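PDB 2XHS: nuclear hormone receptor FTZ-F1 from Drosophila melanogaster, which probably regulates transcription as an NR5A-subfamily nuclear receptor, its ligand-binding domain forming a complex with a Fushi tarazu peptide. Local coordinates for residues A[31-42]-A[109-119]; A[88-97]-A[209-217]. All coordinates share one frame; numbering follows the deposited sequence.

Contact 1: A[31-42]-A[109-119]; sequences LFALLQKQTYNQ and TQLNNGQVFNL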
loop_
_atom_site.group_PDB
_atom_site.type_symbol
_atom_site.label_atom_id
_atom_site.label_comp_id
_atom_site.label_asym_id
_atom_site.label_seq_id
_atom_site.Cartn_x
_atom_site.Cartn_y
_atom_site.Cartn_z
ATOM N N LEU A 31 -10.562 -1.812 9.080
ATOM C CA LEU A 31 -10.071 -3.150 9.151
ATOM C C LEU A 31 -10.727 -4.012 10.175
ATOM O O LEU A 31 -11.150 -5.089 9.881
ATOM C CB LEU A 31 -8.587 -3.100 9.429
ATOM C CG LEU A 31 -7.948 -4.453 9.303
ATOM C CD1 LEU A 31 -6.673 -4.457 9.993
ATOM C CD2 LEU A 31 -8.869 -5.349 9.972
ATOM N N PHE A 32 -10.744 -3.565 11.403
ATOM C CA PHE A 32 -11.359 -4.321 12.457
ATOM C C PHE A 32 -12.852 -4.384 12.321
ATOM O O PHE A 32 -13.483 -5.291 12.786
ATOM C CB PHE A 32 -10.862 -3.849 13.800
ATOM C CG PHE A 32 -9.421 -4.114 14.000
ATOM C CD1 PHE A 32 -8.984 -5.331 14.388
ATOM C CD2 PHE A 32 -8.507 -3.161 13.768
ATOM C CE1 PHE A 32 -7.690 -5.570 14.555
ATOM C CE2 PHE A 32 -7.212 -3.420 13.942
ATOM C CZ PHE A 32 -6.811 -4.621 14.329
ATOM N N ALA A 33 -13.429 -3.402 11.676
ATOM C CA ALA A 33 -14.851 -3.421 11.485
ATOM C C ALA A 33 -15.282 -4.575 10.633
ATOM O O ALA A 33 -16.248 -5.222 10.921
ATOM C CB ALA A 33 -15.263 -2.180 10.855
ATOM N N LEU A 34 -14.588 -4.792 9.534
ATOM C CA LEU A 34 -14.876 -5.893 8.659
ATOM C C LEU A 34 -14.593 -7.161 9.395
ATOM O O LEU A 34 -15.357 -8.083 9.376
ATOM C CB LEU A 34 -13.992 -5.785 7.436
ATOM C CG LEU A 34 -14.107 -6.688 6.228
ATOM C CD1 LEU A 34 -13.550 -5.986 5.100
ATOM C CD2 LEU A 34 -13.287 -7.848 6.469
ATOM N N LEU A 35 -13.490 -7.196 10.096
ATOM C CA LEU A 35 -13.126 -8.406 10.777
ATOM C C LEU A 35 -14.165 -8.758 11.787
ATOM O O LEU A 35 -14.472 -9.898 11.965
ATOM C CB LEU A 35 -11.804 -8.238 11.491
ATOM C CG LEU A 35 -10.466 -8.461 10.835
ATOM C CD1 LEU A 35 -9.460 -8.182 11.847
ATOM C CD2 LEU A 35 -10.329 -9.839 10.407
ATOM N N GLN A 36 -14.676 -7.789 12.510
ATOM C CA GLN A 36 -15.726 -8.100 13.445
ATOM C C GLN A 36 -16.966 -8.525 12.746
ATOM O O GLN A 36 -17.541 -9.515 13.051
ATOM C CB GLN A 36 -16.054 -6.878 14.265
ATOM C CG GLN A 36 -17.265 -7.030 15.111
ATOM C CD GLN A 36 -17.083 -8.050 16.184
ATOM O OE1 GLN A 36 -16.036 -8.656 16.299
ATOM N NE2 GLN A 36 -18.106 -8.253 16.974
ATOM N N LYS A 37 -17.373 -7.788 11.757
ATOM C CA LYS A 37 -18.594 -8.132 11.090
ATOM C C LYS A 37 -18.520 -9.480 10.452
ATOM O O LYS A 37 -19.483 -10.195 10.417
ATOM C CB LYS A 37 -18.936 -7.101 10.054
ATOM C CG LYS A 37 -19.963 -7.556 9.119
ATOM C CD LYS A 37 -20.478 -6.426 8.312
ATOM C CE LYS A 37 -21.511 -6.901 7.360
ATOM N NZ LYS A 37 -21.981 -5.787 6.534
ATOM N N GLN A 38 -17.383 -9.824 9.907
ATOM C CA GLN A 38 -17.284 -11.089 9.241
ATOM C C GLN A 38 -17.251 -12.259 10.155
ATOM O O GLN A 38 -17.412 -13.361 9.729
ATOM C CB GLN A 38 -16.090 -11.135 8.311
ATOM C CG GLN A 38 -16.198 -10.244 7.111
ATOM C CD GLN A 38 -17.433 -10.461 6.322
ATOM O OE1 GLN A 38 -17.563 -11.451 5.649
ATOM N NE2 GLN A 38 -18.335 -9.520 6.372
ATOM N N THR A 39 -16.974 -12.043 11.415
ATOM C CA THR A 39 -16.778 -13.175 12.267
ATOM C C THR A 39 -17.737 -13.359 13.413
ATOM O O THR A 39 -17.879 -14.444 13.921
ATOM C CB THR A 39 -15.395 -13.103 12.809
ATOM O OG1 THR A 39 -15.260 -11.881 13.520
ATOM C CG2 THR A 39 -14.441 -13.072 11.701
ATOM N N TYR A 40 -18.385 -12.311 13.861
ATOM C CA TYR A 40 -19.241 -12.497 15.008
ATOM C C TYR A 40 -20.395 -13.406 14.676
ATOM O O TYR A 40 -20.906 -13.409 13.575
ATOM C CB TYR A 40 -19.727 -11.174 15.561
ATOM C CG TYR A 40 -21.129 -10.821 15.203
ATOM C CD1 TYR A 40 -21.446 -10.356 13.954
ATOM C CD2 TYR A 40 -22.135 -10.928 16.130
ATOM C CE1 TYR A 40 -22.722 -10.025 13.632
ATOM C CE2 TYR A 40 -23.421 -10.603 15.819
ATOM C CZ TYR A 40 -23.713 -10.148 14.567
ATOM O OH TYR A 40 -25.008 -9.822 14.256
ATOM N N ASN A 41 -20.774 -14.224 15.634
ATOM C CA ASN A 41 -21.841 -15.163 15.423
ATOM C C ASN A 41 -21.560 -16.142 14.315
ATOM O O ASN A 41 -22.464 -16.553 13.630
ATOM C CB ASN A 41 -23.144 -14.433 15.117
ATOM C CG ASN A 41 -23.933 -14.101 16.364
ATOM O OD1 ASN A 41 -24.301 -14.981 17.126
ATOM N ND2 ASN A 41 -24.211 -12.831 16.565
ATOM N N GLN A 42 -20.312 -16.494 14.106
ATOM C CA GLN A 42 -20.012 -17.485 13.104
ATOM C C GLN A 42 -19.141 -18.527 13.717
ATOM O O GLN A 42 -18.161 -18.209 14.305
ATOM C CB GLN A 42 -19.305 -16.837 11.946
ATOM C CG GLN A 42 -20.216 -16.068 11.072
ATOM C CD GLN A 42 -20.811 -16.932 10.040
ATOM O OE1 GLN A 42 -20.198 -17.892 9.614
ATOM N NE2 GLN A 42 -22.000 -16.593 9.596
ATOM N N THR A 109 -4.466 -11.396 15.882
ATOM C CA THR A 109 -5.471 -10.915 16.784
ATOM C C THR A 109 -6.464 -12.017 17.053
ATOM O O THR A 109 -6.624 -12.883 16.258
ATOM C CB THR A 109 -6.163 -9.726 16.195
ATOM O OG1 THR A 109 -7.029 -9.161 17.161
ATOM C CG2 THR A 109 -6.974 -10.133 15.063
ATOM N N GLN A 110 -7.095 -12.000 18.209
ATOM C CA GLN A 110 -8.092 -12.985 18.551
ATOM C C GLN A 110 -9.382 -12.494 17.988
ATOM O O GLN A 110 -9.742 -11.367 18.176
ATOM C CB GLN A 110 -8.224 -13.093 20.054
ATOM C CG GLN A 110 -7.474 -14.212 20.678
ATOM C CD GLN A 110 -8.275 -15.456 20.703
ATOM O OE1 GLN A 110 -7.762 -16.527 20.940
ATOM N NE2 GLN A 110 -9.551 -15.327 20.451
ATOM N N LEU A 111 -10.091 -13.356 17.305
ATOM C CA LEU A 111 -11.252 -12.945 16.583
ATOM C C LEU A 111 -12.571 -12.766 17.276
ATOM O O LEU A 111 -13.482 -12.261 16.671
ATOM C CB LEU A 111 -11.455 -13.886 15.441
ATOM C CG LEU A 111 -10.756 -13.438 14.193
ATOM C CD1 LEU A 111 -11.076 -14.424 13.162
ATOM C CD2 LEU A 111 -11.284 -12.122 13.816
ATOM N N ASN A 112 -12.656 -13.139 18.544
ATOM C CA ASN A 112 -13.915 -13.064 19.261
ATOM C C ASN A 112 -14.638 -14.325 18.856
ATOM O O ASN A 112 -15.759 -14.600 19.283
ATOM C CB ASN A 112 -14.714 -11.832 18.841
ATOM C CG ASN A 112 -14.172 -10.552 19.444
ATOM O OD1 ASN A 112 -13.190 -10.567 20.185
ATOM N ND2 ASN A 112 -14.813 -9.432 19.129
ATOM N N ASN A 113 -13.953 -15.095 18.019
ATOM C CA ASN A 113 -14.422 -16.369 17.591
ATOM C C ASN A 113 -13.664 -17.373 18.313
ATOM O O ASN A 113 -14.009 -18.505 18.290
ATOM C CB ASN A 113 -14.060 -16.582 16.156
ATOM C CG ASN A 113 -15.216 -16.553 15.299
ATOM O OD1 ASN A 113 -16.250 -16.065 15.687
ATOM N ND2 ASN A 113 -15.080 -17.083 14.123
ATOM N N GLY A 114 -12.579 -16.962 18.918
ATOM C CA GLY A 114 -11.673 -17.915 19.490
ATOM C C GLY A 114 -10.814 -18.361 18.346
ATOM O O GLY A 114 -9.992 -19.238 18.465
ATOM N N GLN A 115 -11.021 -17.716 17.221
ATOM C CA GLN A 115 -10.249 -17.967 16.046
ATOM C C GLN A 115 -9.222 -16.861 15.985
ATOM O O GLN A 115 -9.420 -15.805 16.525
ATOM C CB GLN A 115 -11.164 -17.940 14.843
ATOM C CG GLN A 115 -11.081 -19.156 13.970
ATOM C CD GLN A 115 -12.157 -19.182 12.948
ATOM O OE1 GLN A 115 -13.265 -18.780 13.206
ATOM N NE2 GLN A 115 -11.840 -19.654 11.782
ATOM N N VAL A 116 -8.109 -17.104 15.335
ATOM C CA VAL A 116 -7.053 -16.128 15.306
ATOM C C VAL A 116 -6.723 -15.696 13.897
ATOM O O VAL A 116 -6.489 -16.516 13.058
ATOM C CB VAL A 116 -5.809 -16.710 15.981
ATOM C CG1 VAL A 116 -4.629 -15.817 15.813
ATOM C CG2 VAL A 116 -6.077 -16.920 17.420
ATOM N N PHE A 117 -6.668 -14.397 13.655
ATOM C CA PHE A 117 -6.348 -13.900 12.337
ATOM C C PHE A 117 -4.938 -13.406 12.263
ATOM O O PHE A 117 -4.542 -12.601 13.044
ATOM C CB PHE A 117 -7.276 -12.767 11.944
ATOM C CG PHE A 117 -7.105 -12.320 10.532
ATOM C CD1 PHE A 117 -7.586 -13.071 9.498
ATOM C CD2 PHE A 117 -6.451 -11.166 10.231
ATOM C CE1 PHE A 117 -7.424 -12.671 8.241
ATOM C CE2 PHE A 117 -6.288 -10.792 8.978
ATOM C CZ PHE A 117 -6.779 -11.535 7.986
ATOM N N ASN A 118 -4.186 -13.879 11.289
ATOM C CA ASN A 118 -2.830 -13.461 11.123
ATOM C C ASN A 118 -2.821 -12.214 10.332
ATOM O O ASN A 118 -2.923 -12.241 9.153
ATOM C CB ASN A 118 -2.093 -14.514 10.348
ATOM C CG ASN A 118 -0.646 -14.263 10.273
ATOM O OD1 ASN A 118 -0.041 -13.885 11.229
ATOM N ND2 ASN A 118 -0.078 -14.470 9.133
ATOM N N LEU A 119 -2.712 -11.106 11.025
ATOM C CA LEU A 119 -2.677 -9.782 10.459
ATOM C C LEU A 119 -1.464 -9.610 9.612
ATOM O O LEU A 119 -1.472 -8.936 8.635
ATOM C CB LEU A 119 -2.673 -8.752 11.563
ATOM C CG LEU A 119 -3.960 -8.601 12.330
ATOM C CD1 LEU A 119 -3.691 -7.972 13.630
ATOM C CD2 LEU A 119 -4.839 -7.726 11.549
#
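T39, whose methyl packs on the tip of L111, gives its hydroxyl back to its own helix, with OG1 2.6 Å from L35 O. A chi1 of 59° tucks OG1 between the backbone N and the carbonyl carbon, where it reaches that oxygen one turn earlier; the same rotation presents CG2 to the hairpin, 3.9 Å from both CD1 and CD2 of L111. The hydroxyl is thus satisfied within the helix, and CG2 makes the apolar contact with the hairpin.

Next along the helix face, L35 CD2 touches CD2 of L111 too, and sits over one face of the F117 ring as a CH-pi contact, 4.2 Å from the ring centroid. With CG anti to the backbone N (chi1 -173°), F117 stands its ring up from the strand toward the helix, and L50 of helix 47-67 touches both L35 and F117. Further back, L31 CD1 meets L119 CD2 at 4.1 Å, closing the apolar row at that end.

Q36 and N112 meet at the margin. Q36 brings OE1 to 3.2 Å from N112 ND2, a weak hydrogen bond between amides turned 78° against each other. N113 comes beside the type II turn that runs from T39 to Q42, its CA 6.6 Å from that of T39. Q115 adds a tie from the hairpin to the chain beyond, through its NE2 to V45 O.

T109 and F117 form a hydrogen-bonded antiparallel pair, and L111 N bonds to Q115 O nearer the turn. This is the small beta hairpin of the nuclear-receptor ligand-binding domain, packed here against helix 24-39, probably the extra helix 2 of the NR5A receptors.

Contact 2: A[88-97]-A[209-217]; sequences WSDMLVLDHL and IHAMAVRGE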
loop_
_atom_site.group_PDB
_atom_site.type_symbol
_atom_site.label_atom_id
_atom_site.label_comp_id
_atom_site.label_asym_id
_atom_site.label_seq_id
_atom_site.Cartn_x
_atom_site.Cartn_y
_atom_site.Cartn_z
ATOM N N TRP A 88 -0.676 -2.357 -7.321
ATOM C CA TRP A 88 -1.542 -2.454 -6.171
ATOM C C TRP A 88 -0.908 -3.281 -5.114
ATOM O O TRP A 88 -1.036 -3.015 -3.966
ATOM C CB TRP A 88 -2.882 -3.037 -6.550
ATOM C CG TRP A 88 -2.787 -4.326 -7.151
ATOM C CD1 TRP A 88 -2.581 -4.580 -8.428
ATOM C CD2 TRP A 88 -2.898 -5.572 -6.506
ATOM N NE1 TRP A 88 -2.555 -5.898 -8.648
ATOM C CE2 TRP A 88 -2.754 -6.539 -7.471
ATOM C CE3 TRP A 88 -3.111 -5.963 -5.196
ATOM C CZ2 TRP A 88 -2.797 -7.856 -7.185
ATOM C CZ3 TRP A 88 -3.157 -7.257 -4.919
ATOM C CH2 TRP A 88 -3.016 -8.196 -5.900
ATOM N N SER A 89 -0.242 -4.321 -5.540
ATOM C CA SER A 89 0.430 -5.217 -4.660
ATOM C C SER A 89 1.517 -4.495 -3.976
ATOM O O SER A 89 1.754 -4.696 -2.841
ATOM C CB SER A 89 1.000 -6.367 -5.441
ATOM O OG SER A 89 1.449 -5.930 -6.684
ATOM N N ASP A 90 2.203 -3.649 -4.689
ATOM C CA ASP A 90 3.297 -2.933 -4.130
ATOM C C ASP A 90 2.907 -2.014 -3.034
ATOM O O ASP A 90 3.614 -1.880 -2.090
ATOM C CB ASP A 90 3.983 -2.153 -5.211
ATOM C CG ASP A 90 5.131 -2.873 -5.778
ATOM O OD1 ASP A 90 4.913 -3.816 -6.517
ATOM O OD2 ASP A 90 6.256 -2.487 -5.494
HETATM N N MSE A 91 1.799 -1.330 -3.185
HETATM C CA MSE A 91 1.309 -0.462 -2.155
HETATM C C MSE A 91 0.882 -1.152 -0.921
HETATM O O MSE A 91 1.056 -0.649 0.131
HETATM C CB MSE A 91 0.229 0.438 -2.657
HETATM C CG MSE A 91 0.658 1.856 -2.738
HETATM SE SE MSE A 91 0.236 2.574 -4.421
HETATM C CE MSE A 91 -1.550 2.142 -4.628
ATOM N N LEU A 92 0.311 -2.315 -1.028
ATOM C CA LEU A 92 -0.171 -2.958 0.146
ATOM C C LEU A 92 0.904 -3.271 1.123
ATOM O O LEU A 92 0.705 -3.180 2.291
ATOM C CB LEU A 92 -0.878 -4.230 -0.219
ATOM C CG LEU A 92 -2.153 -4.084 -0.998
ATOM C CD1 LEU A 92 -2.807 -5.386 -1.023
ATOM C CD2 LEU A 92 -3.022 -3.107 -0.326
ATOM N N VAL A 93 2.041 -3.692 0.637
ATOM C CA VAL A 93 3.155 -4.017 1.479
ATOM C C VAL A 93 3.669 -2.821 2.223
ATOM O O VAL A 93 3.852 -2.841 3.405
ATOM C CB VAL A 93 4.250 -4.550 0.591
ATOM C CG1 VAL A 93 5.477 -4.836 1.351
ATOM C CG2 VAL A 93 3.788 -5.772 -0.077
ATOM N N LEU A 94 3.865 -1.748 1.504
ATOM C CA LEU A 94 4.308 -0.530 2.092
ATOM C C LEU A 94 3.305 -0.030 3.083
ATOM O O LEU A 94 3.640 0.407 4.133
ATOM C CB LEU A 94 4.480 0.489 1.002
ATOM C CG LEU A 94 4.964 1.853 1.437
ATOM C CD1 LEU A 94 6.401 1.844 1.600
ATOM C CD2 LEU A 94 4.591 2.804 0.403
ATOM N N ASP A 95 2.050 -0.106 2.746
ATOM C CA ASP A 95 1.052 0.350 3.647
ATOM C C ASP A 95 1.158 -0.487 4.853
ATOM O O ASP A 95 0.965 -0.036 5.926
ATOM C CB ASP A 95 -0.317 0.120 3.082
ATOM C CG ASP A 95 -0.723 1.138 2.118
ATOM O OD1 ASP A 95 -0.104 2.175 2.040
ATOM O OD2 ASP A 95 -1.723 0.928 1.481
ATOM N N HIS A 96 1.376 -1.760 4.675
ATOM C CA HIS A 96 1.536 -2.622 5.814
ATOM C C HIS A 96 2.808 -2.309 6.517
ATOM O O HIS A 96 2.911 -2.387 7.686
ATOM C CB HIS A 96 1.431 -4.083 5.443
ATOM C CG HIS A 96 0.820 -4.916 6.519
ATOM N ND1 HIS A 96 1.564 -5.623 7.433
ATOM C CD2 HIS A 96 -0.469 -5.115 6.858
ATOM C CE1 HIS A 96 0.763 -6.236 8.273
ATOM N NE2 HIS A 96 -0.475 -5.949 7.940
ATOM N N LEU A 97 3.809 -1.960 5.772
ATOM C CA LEU A 97 5.040 -1.633 6.392
ATOM C C LEU A 97 4.792 -0.446 7.244
ATOM O O LEU A 97 5.311 -0.335 8.302
ATOM C CB LEU A 97 6.077 -1.345 5.348
ATOM C CG LEU A 97 6.899 -2.577 5.103
ATOM C CD1 LEU A 97 7.694 -2.374 3.921
ATOM C CD2 LEU A 97 7.777 -2.767 6.247
ATOM N N ILE A 209 10.857 -4.124 -2.214
ATOM C CA ILE A 209 9.479 -4.302 -1.884
ATOM C C ILE A 209 8.777 -4.927 -3.024
ATOM O O ILE A 209 7.921 -5.725 -2.837
ATOM C CB ILE A 209 8.805 -3.006 -1.726
ATOM C CG1 ILE A 209 9.072 -2.443 -0.368
ATOM C CG2 ILE A 209 7.366 -3.187 -1.893
ATOM C CD1 ILE A 209 8.386 -1.204 -0.157
ATOM N N HIS A 210 9.130 -4.538 -4.225
ATOM C CA HIS A 210 8.491 -5.038 -5.396
ATOM C C HIS A 210 8.718 -6.505 -5.511
ATOM O O HIS A 210 7.849 -7.237 -5.841
ATOM C CB HIS A 210 9.036 -4.311 -6.600
ATOM C CG HIS A 210 8.465 -4.768 -7.895
ATOM N ND1 HIS A 210 7.147 -4.611 -8.220
ATOM C CD2 HIS A 210 9.038 -5.373 -8.947
ATOM C CE1 HIS A 210 6.927 -5.112 -9.412
ATOM N NE2 HIS A 210 8.060 -5.585 -9.875
ATOM N N ALA A 211 9.895 -6.957 -5.194
ATOM C CA ALA A 211 10.158 -8.349 -5.329
ATOM C C ALA A 211 9.215 -9.116 -4.451
ATOM O O ALA A 211 8.697 -10.125 -4.837
ATOM C CB ALA A 211 11.529 -8.617 -4.937
HETATM N N MSE A 212 8.980 -8.622 -3.257
HETATM C CA MSE A 212 8.080 -9.266 -2.340
HETATM C C MSE A 212 6.689 -9.323 -2.873
HETATM O O MSE A 212 5.995 -10.254 -2.632
HETATM C CB MSE A 212 8.010 -8.476 -1.064
HETATM C CG MSE A 212 8.841 -8.966 0.046
HETATM SE SE MSE A 212 8.250 -8.077 1.548
HETATM C CE MSE A 212 6.550 -8.787 1.538
ATOM N N ALA A 213 6.263 -8.274 -3.542
ATOM C CA ALA A 213 4.927 -8.168 -4.085
ATOM C C ALA A 213 4.678 -9.164 -5.148
ATOM O O ALA A 213 3.591 -9.628 -5.349
ATOM C CB ALA A 213 4.718 -6.837 -4.624
ATOM N N VAL A 214 5.704 -9.423 -5.904
ATOM C CA VAL A 214 5.585 -10.344 -6.979
ATOM C C VAL A 214 5.318 -11.721 -6.491
ATOM O O VAL A 214 4.509 -12.414 -7.017
ATOM C CB VAL A 214 6.835 -10.349 -7.752
ATOM C CG1 VAL A 214 6.798 -11.434 -8.710
ATOM C CG2 VAL A 214 6.934 -9.090 -8.459
ATOM N N ARG A 215 6.023 -12.130 -5.467
ATOM C CA ARG A 215 5.856 -13.455 -4.976
ATOM C C ARG A 215 4.459 -13.531 -4.519
ATOM O O ARG A 215 3.771 -14.476 -4.763
ATOM C CB ARG A 215 6.774 -13.675 -3.797
ATOM C CG ARG A 215 8.170 -14.006 -4.157
ATOM C CD ARG A 215 8.404 -15.499 -4.166
ATOM N NE ARG A 215 9.026 -15.989 -2.943
ATOM C CZ ARG A 215 8.497 -16.903 -2.144
ATOM N NH1 ARG A 215 7.337 -17.456 -2.441
ATOM N NH2 ARG A 215 9.135 -17.267 -1.051
ATOM N N GLY A 216 4.050 -12.496 -3.836
ATOM C CA GLY A 216 2.751 -12.429 -3.237
ATOM C C GLY A 216 1.621 -12.461 -4.193
ATOM O O GLY A 216 0.665 -13.130 -3.971
ATOM N N GLU A 217 1.716 -11.703 -5.258
ATOM C CA GLU A 217 0.683 -11.737 -6.259
ATOM C C GLU A 217 0.598 -13.084 -6.884
ATOM O O GLU A 217 -0.455 -13.575 -7.140
ATOM C CB GLU A 217 0.951 -10.737 -7.350
ATOM C CG GLU A 217 0.272 -9.454 -7.160
ATOM C CD GLU A 217 0.055 -8.746 -8.439
ATOM O OE1 GLU A 217 -0.591 -9.309 -9.323
ATOM O OE2 GLU A 217 0.535 -7.620 -8.579
#
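Two hydrogen bonds join the helices, which pass 8.5 Å apart at their axes with their directions 115° from each other. The N-H at H210 ND1 is donated to D90 OD1 at 2.9 Å; the bond is nearly straight (165°), lies in the imidazole plane and meets the carboxylate on its syn side. S89 OG donates to E217 OE2 at 2.7 Å, meeting that oxygen at its anti lone pair, the one away from OE1.

Among the flat groups, the E217 carboxylate lies obliquely beside the W88 indole, near CZ2, their planes 39° apart. An alanine in place of E217 would probably leave the S89 hydroxyl without its acceptor and open a gap beside the indole.

Apolar packing fills the rest. I209 enters as a knob among D90, V93, L94 and L97, its CD1 4.0 Å from L94 CD1 and its CG2 4.1 Å from V93 CG1. The methyl CE of selenomethionine M212 covers V93 CG1 as well. A213 CB lies 3.8 Å from S89 CB, where the backbones come nearest.

Both acids are buried here yet matched to donors, and the aspartate would be expected to favour a protonated, positively charged H210.

In the fold
Helix 77-102, which carries residues 88-97 of contact 2, runs on in the chain to strand 108-110, the first strand of the hairpin in contact 1, and the segments of the two contacts alternate along the sequence. Their centres are about 24 Å apart: contact 2 is about 7 Å from the centre of the chain, contact 1 about 22 Å, out toward one end. They meet where L119 O comes 3.2 Å from H96 NE2, with L105 touching both side chains. Helix 47-67 spans the two, through L50 at contact 1 and Q62 beside W88 at contact 2, so the peripheral hairpin and the central helix crossing both rest on that helix.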